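Local coordinates for protein 2-aminomuconic 6-semialdehyde dehydrogenase (Pseudomonas sp., PDB 7BZV) that catalyses the oxidation of 2-aminomuconic 6-semialdehyde in 2-aminophenol catabolism, probably to 2-aminomuconate with reduction of NAD+, and works as a tetramer, at residues V14-D22 and A32-L41. Sequence-based numbering, arbitrary orientation.
Sequences VESSKTFQD and AVVHEADRDL
The antiparallel beta hairpin of strands 19-23 and 30-35, part of the small N-terminal sheet of this aldehyde dehydrogenase, pairs Phe20 with Val34 as a hydrogen-bonded pair. Phe20 N gives to Val34 O (3.0 Å), and Val34 N returns a shorter bond to Phe20 O (2.7 Å). Next along the ladder, Asp22 N reaches Ala32 O, while Glu36 N gives to Lys18 O just past the end of strand 30-35. The side chains of Phe20 and Val34 pack as well: with CG between the backbone N and the carbonyl carbon (chi1 61°), the Phe20 ring is turned over Val34, whose CB lies 3.6 Å from the ring centroid in a CH-pi contact. Branching at CB suits Val34, since CG1 also meets CZ and CG2 meets CE1; Phe209 packs against the same ring. With an alanine here instead of Phe20, the hairpin would probably lose the aromatic face that covers the Val34 methine, opening a gap beside CG1 and CG2. Glu36 CB lies near the edge of the Phe20 ring. The extended Lys18 and Glu36 chains run side by side to a salt bridge, Lys18 NZ to Glu36 OE1 3.1 Å, and Ser213 binds OE2 from outside. Serine suits its place through its hydroxyl: Ser16 OG, anti to its own backbone nitrogen (chi1 179°), gives to Glu36 O at 2.6 Å. The main chain adds a bond from Ser16 N to His35 ND1 (3.1 Å), in the plane of the imidazole. Gln4 of strand 3-9 binds His35 NE2, fixing the ring at both nitrogens. Beyond the hairpin, Val14 CG1 touches Leu41 CD2 at 3.6 Å, and Asp38, the N-cap of helix 39-52, accepts from Leu41 N through OD1. As ND1 accepts from a backbone amide, His35 is likely to be neutral, with its proton on NE2.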
ATOM      1  N   VAL B  14     -42.374  13.443  -1.747  1.00 52.91           N
ATOM      2  CA  VAL B  14     -43.245  13.442  -0.580  1.00 52.64           C
ATOM      3  C   VAL B  14     -43.316  14.874  -0.074  1.00 60.91           C
ATOM      4  O   VAL B  14     -42.280  15.479   0.235  1.00 55.90           O
ATOM      5  CB  VAL B  14     -42.720  12.509   0.529  1.00 66.88           C
ATOM      6  CG1 VAL B  14     -43.656  12.529   1.733  1.00 60.08           C
ATOM      7  CG2 VAL B  14     -42.523  11.087  -0.007  1.00 61.65           C
ATOM      8  N   GLU B  15     -44.525  15.414   0.003  1.00 52.40           N
ATOM      9  CA  GLU B  15     -44.795  16.740   0.535  1.00 53.81           C
ATOM     10  C   GLU B  15     -45.206  16.646   2.002  1.00 57.41           C
ATOM     11  O   GLU B  15     -45.394  15.557   2.555  1.00 53.40           O
ATOM     12  CB  GLU B  15     -45.886  17.424  -0.292  1.00 56.75           C
ATOM     13  CG  GLU B  15     -45.462  17.682  -1.741  1.00 62.12           C
ATOM     14  CD  GLU B  15     -46.555  18.347  -2.567  1.00 73.80           C
ATOM     15  OE1 GLU B  15     -46.346  18.597  -3.773  1.00 75.99           O
ATOM     16  OE2 GLU B  15     -47.635  18.630  -2.012  1.00 82.60           O
ATOM     17  N   SER B  16     -45.364  17.811   2.633  1.00 60.48           N
ATOM     18  CA  SER B  16     -45.589  17.844   4.070  1.00 64.38           C
ATOM     19  C   SER B  16     -46.608  18.900   4.467  1.00 73.97           C
ATOM     20  O   SER B  16     -46.704  19.962   3.848  1.00 63.49           O
ATOM     21  CB  SER B  16     -44.289  18.120   4.831  1.00 56.21           C
ATOM     22  OG  SER B  16     -44.503  18.171   6.230  1.00 69.10           O
ATOM     23  N   SER B  17     -47.344  18.594   5.541  1.00 93.96           N
ATOM     24  CA  SER B  17     -48.153  19.602   6.216  1.00 83.37           C
ATOM     25  C   SER B  17     -47.290  20.796   6.594  1.00 85.87           C
ATOM     26  O   SER B  17     -47.549  21.932   6.197  1.00 93.78           O
ATOM     27  CB  SER B  17     -48.803  19.001   7.468  1.00 66.61           C
ATOM     28  OG  SER B  17     -49.265  17.685   7.250  1.00 87.28           O
ATOM     29  N   LYS B  18     -46.237  20.538   7.347  1.00 71.81           N
ATOM     30  CA  LYS B  18     -45.349  21.581   7.828  1.00 64.51           C
ATOM     31  C   LYS B  18     -44.325  21.938   6.752  1.00 74.80           C
ATOM     32  O   LYS B  18     -43.576  21.082   6.263  1.00 62.49           O
ATOM     33  CB  LYS B  18     -44.624  21.116   9.088  1.00 73.59           C
ATOM     34  CG  LYS B  18     -44.309  22.153  10.188  1.00100.11           C
ATOM     35  CD  LYS B  18     -43.324  21.590  11.260  1.00102.42           C
ATOM     36  CE  LYS B  18     -42.482  22.722  11.881  1.00 82.28           C
ATOM     37  NZ  LYS B  18     -41.426  22.247  12.839  1.00 69.38           N
ATOM     38  N   THR B  19     -44.236  23.218   6.438  1.00 77.22           N
ATOM     39  CA  THR B  19     -43.284  23.735   5.472  1.00 68.99           C
ATOM     40  C   THR B  19     -42.590  24.976   6.022  1.00 65.34           C
ATOM     41  O   THR B  19     -42.961  25.525   7.066  1.00 66.94           O
ATOM     42  CB  THR B  19     -43.975  24.058   4.146  1.00 54.95           C
ATOM     43  OG1 THR B  19     -44.756  25.250   4.268  1.00 56.32           O
ATOM     44  CG2 THR B  19     -44.846  22.913   3.721  1.00 58.19           C
ATOM     45  N   PHE B  20     -41.533  25.382   5.316  1.00 42.66           N
ATOM     46  CA  PHE B  20     -40.768  26.560   5.683  1.00 45.81           C
ATOM     47  C   PHE B  20     -40.146  27.172   4.436  1.00 50.57           C
ATOM     48  O   PHE B  20     -40.006  26.520   3.399  1.00 53.77           O
ATOM     49  CB  PHE B  20     -39.690  26.234   6.734  1.00 49.07           C
ATOM     50  CG  PHE B  20     -38.651  25.217   6.286  1.00 59.00           C
ATOM     51  CD1 PHE B  20     -37.573  25.597   5.489  1.00 57.18           C
ATOM     52  CD2 PHE B  20     -38.746  23.885   6.688  1.00 75.44           C
ATOM     53  CE1 PHE B  20     -36.602  24.660   5.098  1.00 53.24           C
ATOM     54  CE2 PHE B  20     -37.798  22.946   6.292  1.00 81.15           C
ATOM     55  CZ  PHE B  20     -36.724  23.331   5.492  1.00 66.92           C
ATOM     56  N   GLN B  21     -39.762  28.433   4.553  1.00 44.32           N
ATOM     57  CA  GLN B  21     -39.308  29.207   3.408  1.00 51.40           C
ATOM     58  C   GLN B  21     -37.802  29.081   3.214  1.00 48.15           C
ATOM     59  O   GLN B  21     -37.043  29.001   4.177  1.00 42.93           O
ATOM     60  CB  GLN B  21     -39.636  30.682   3.588  1.00 54.26           C
ATOM     61  CG  GLN B  21     -41.005  30.954   4.162  1.00 58.61           C
ATOM     62  CD  GLN B  21     -41.315  32.438   4.208  1.00 61.54           C
ATOM     63  OE1 GLN B  21     -42.119  32.942   3.420  1.00 55.94           O
ATOM     64  NE2 GLN B  21     -40.658  33.150   5.124  1.00 79.28           N
ATOM     65  N   ASP B  22     -37.385  29.106   1.950  1.00 55.24           N
ATOM     66  CA  ASP B  22     -35.983  29.240   1.546  1.00 51.14           C
ATOM     67  C   ASP B  22     -35.775  30.703   1.177  1.00 48.52           C
ATOM     68  O   ASP B  22     -36.355  31.186   0.203  1.00 48.12           O
ATOM     69  CB  ASP B  22     -35.682  28.322   0.365  1.00 41.91           C
ATOM     70  CG  ASP B  22     -34.235  28.341  -0.058  1.00 37.70           C
ATOM     71  OD1 ASP B  22     -33.367  28.999   0.578  1.00 42.36           O
ATOM     72  OD2 ASP B  22     -33.972  27.664  -1.078  1.00 45.79           O
ATOM     73  N   ALA B  32     -37.975  29.640  -2.544  1.00 40.81           N
ATOM     74  CA  ALA B  32     -38.641  28.344  -2.585  1.00 52.85           C
ATOM     75  C   ALA B  32     -39.303  28.112  -1.236  1.00 40.19           C
ATOM     76  O   ALA B  32     -39.019  28.805  -0.259  1.00 47.56           O
ATOM     77  CB  ALA B  32     -37.650  27.212  -2.904  1.00 48.81           C
ATOM     78  N   VAL B  33     -40.169  27.104  -1.183  1.00 40.01           N
ATOM     79  CA  VAL B  33     -40.639  26.594   0.095  1.00 55.35           C
ATOM     80  C   VAL B  33     -40.344  25.098   0.171  1.00 47.95           C
ATOM     81  O   VAL B  33     -40.349  24.375  -0.833  1.00 45.69           O
ATOM     82  CB  VAL B  33     -42.141  26.906   0.334  1.00 69.89           C
ATOM     83  CG1 VAL B  33     -42.959  26.562  -0.874  1.00 70.27           C
ATOM     84  CG2 VAL B  33     -42.630  26.178   1.579  1.00 84.13           C
ATOM     85  N   VAL B  34     -40.083  24.647   1.391  1.00 43.20           N
ATOM     86  CA  VAL B  34     -39.461  23.363   1.667  1.00 54.85           C
ATOM     87  C   VAL B  34     -40.375  22.558   2.569  1.00 53.78           C
ATOM     88  O   VAL B  34     -40.909  23.091   3.545  1.00 47.29           O
ATOM     89  CB  VAL B  34     -38.097  23.572   2.344  1.00 39.43           C
ATOM     90  CG1 VAL B  34     -37.272  22.258   2.365  1.00 48.55           C
ATOM     91  CG2 VAL B  34     -37.368  24.704   1.655  1.00 46.33           C
ATOM     92  N   HIS B  35     -40.503  21.259   2.278  1.00 49.53           N
ATOM     93  CA  HIS B  35     -41.451  20.387   2.959  1.00 45.14           C
ATOM     94  C   HIS B  35     -40.735  19.596   4.036  1.00 49.04           C
ATOM     95  O   HIS B  35     -39.891  18.745   3.732  1.00 52.87           O
ATOM     96  CB  HIS B  35     -42.122  19.458   1.960  1.00 46.25           C
ATOM     97  CG  HIS B  35     -42.905  20.183   0.911  1.00 57.70           C
ATOM     98  ND1 HIS B  35     -44.273  20.058   0.779  1.00 59.09           N
ATOM     99  CD2 HIS B  35     -42.514  21.058  -0.043  1.00 49.96           C
ATOM    100  CE1 HIS B  35     -44.686  20.809  -0.226  1.00 57.31           C
ATOM    101  NE2 HIS B  35     -43.640  21.428  -0.740  1.00 55.85           N
ATOM    102  N   GLU B  36     -41.098  19.861   5.289  1.00 46.04           N
ATOM    103  CA  GLU B  36     -40.390  19.291   6.422  1.00 54.40           C
ATOM    104  C   GLU B  36     -40.834  17.856   6.668  1.00 57.42           C
ATOM    105  O   GLU B  36     -42.012  17.526   6.540  1.00 58.83           O
ATOM    106  CB  GLU B  36     -40.618  20.140   7.673  1.00 51.14           C
ATOM    107  CG  GLU B  36     -39.798  19.682   8.881  1.00 67.86           C
ATOM    108  CD  GLU B  36     -39.875  20.630  10.068  1.00 62.59           C
ATOM    109  OE1 GLU B  36     -40.541  21.672   9.951  1.00 52.98           O
ATOM    110  OE2 GLU B  36     -39.258  20.322  11.118  1.00 62.47           O
ATOM    111  N   ALA B  37     -39.878  17.011   7.037  1.00 55.93           N
ATOM    112  CA  ALA B  37     -40.110  15.594   7.270  1.00 59.90           C
ATOM    113  C   ALA B  37     -40.275  15.339   8.760  1.00 66.67           C
ATOM    114  O   ALA B  37     -39.464  15.812   9.567  1.00 51.29           O
ATOM    115  CB  ALA B  37     -38.945  14.765   6.729  1.00 52.80           C
ATOM    116  N   ASP B  38     -41.311  14.577   9.121  1.00 61.74           N
ATOM    117  CA  ASP B  38     -41.557  14.235  10.517  1.00 57.89           C
ATOM    118  C   ASP B  38     -40.766  12.987  10.903  1.00 54.80           C
ATOM    119  O   ASP B  38     -40.107  12.357  10.073  1.00 52.59           O
ATOM    120  CB  ASP B  38     -43.051  14.010  10.777  1.00 58.65           C
ATOM    121  CG  ASP B  38     -43.691  13.109   9.746  1.00 67.64           C
ATOM    122  OD1 ASP B  38     -43.118  12.035   9.457  1.00 69.68           O
ATOM    123  OD2 ASP B  38     -44.775  13.472   9.229  1.00 78.78           O
ATOM    124  N   ARG B  39     -40.832  12.632  12.188  1.00 62.80           N
ATOM    125  CA  ARG B  39     -40.156  11.423  12.650  1.00 56.74           C
ATOM    126  C   ARG B  39     -40.561  10.213  11.822  1.00 55.97           C
ATOM    127  O   ARG B  39     -39.730   9.329  11.561  1.00 49.43           O
ATOM    128  CB  ARG B  39     -40.469  11.179  14.131  1.00 59.24           C
ATOM    129  CG  ARG B  39     -39.525  10.201  14.813  1.00 75.91           C
ATOM    130  CD  ARG B  39     -39.672  10.226  16.328  1.00 84.38           C
ATOM    131  NE  ARG B  39     -38.441  10.663  16.971  1.00 87.31           N
ATOM    132  CZ  ARG B  39     -38.336  11.763  17.706  1.00 84.44           C
ATOM    133  NH1 ARG B  39     -39.406  12.530  17.908  1.00 83.91           N
ATOM    134  NH2 ARG B  39     -37.162  12.094  18.246  1.00 61.60           N
ATOM    135  N   ASP B  40     -41.823  10.171  11.389  1.00 62.15           N
ATOM    136  CA  ASP B  40     -42.351   9.011  10.676  1.00 71.55           C
ATOM    137  C   ASP B  40     -41.668   8.832   9.330  1.00 51.27           C
ATOM    138  O   ASP B  40     -41.333   7.708   8.934  1.00 46.31           O
ATOM    139  CB  ASP B  40     -43.860   9.163  10.451  1.00 80.86           C
ATOM    140  CG  ASP B  40     -44.681   8.757  11.647  1.00 83.57           C
ATOM    141  OD1 ASP B  40     -44.110   8.213  12.614  1.00 63.67           O
ATOM    142  OD2 ASP B  40     -45.911   8.985  11.612  1.00 98.73           O
ATOM    143  N   LEU B  41     -41.506   9.930   8.591  1.00 44.10           N
ATOM    144  CA  LEU B  41     -40.939   9.836   7.254  1.00 52.23           C
ATOM    145  C   LEU B  41     -39.467   9.455   7.323  1.00 42.42           C
ATOM    146  O   LEU B  41     -38.980   8.666   6.506  1.00 50.28           O
ATOM    147  CB  LEU B  41     -41.135  11.158   6.515  1.00 47.82           C
ATOM    148  CG  LEU B  41     -40.853  11.070   5.009  1.00 51.24           C
ATOM    149  CD1 LEU B  41     -41.585   9.924   4.347  1.00 47.98           C
ATOM    150  CD2 LEU B  41     -41.192  12.385   4.300  1.00 48.34           C
TER
HETATM  151  O   HOH W   1     -46.965  15.067   7.354  1.00 56.88           O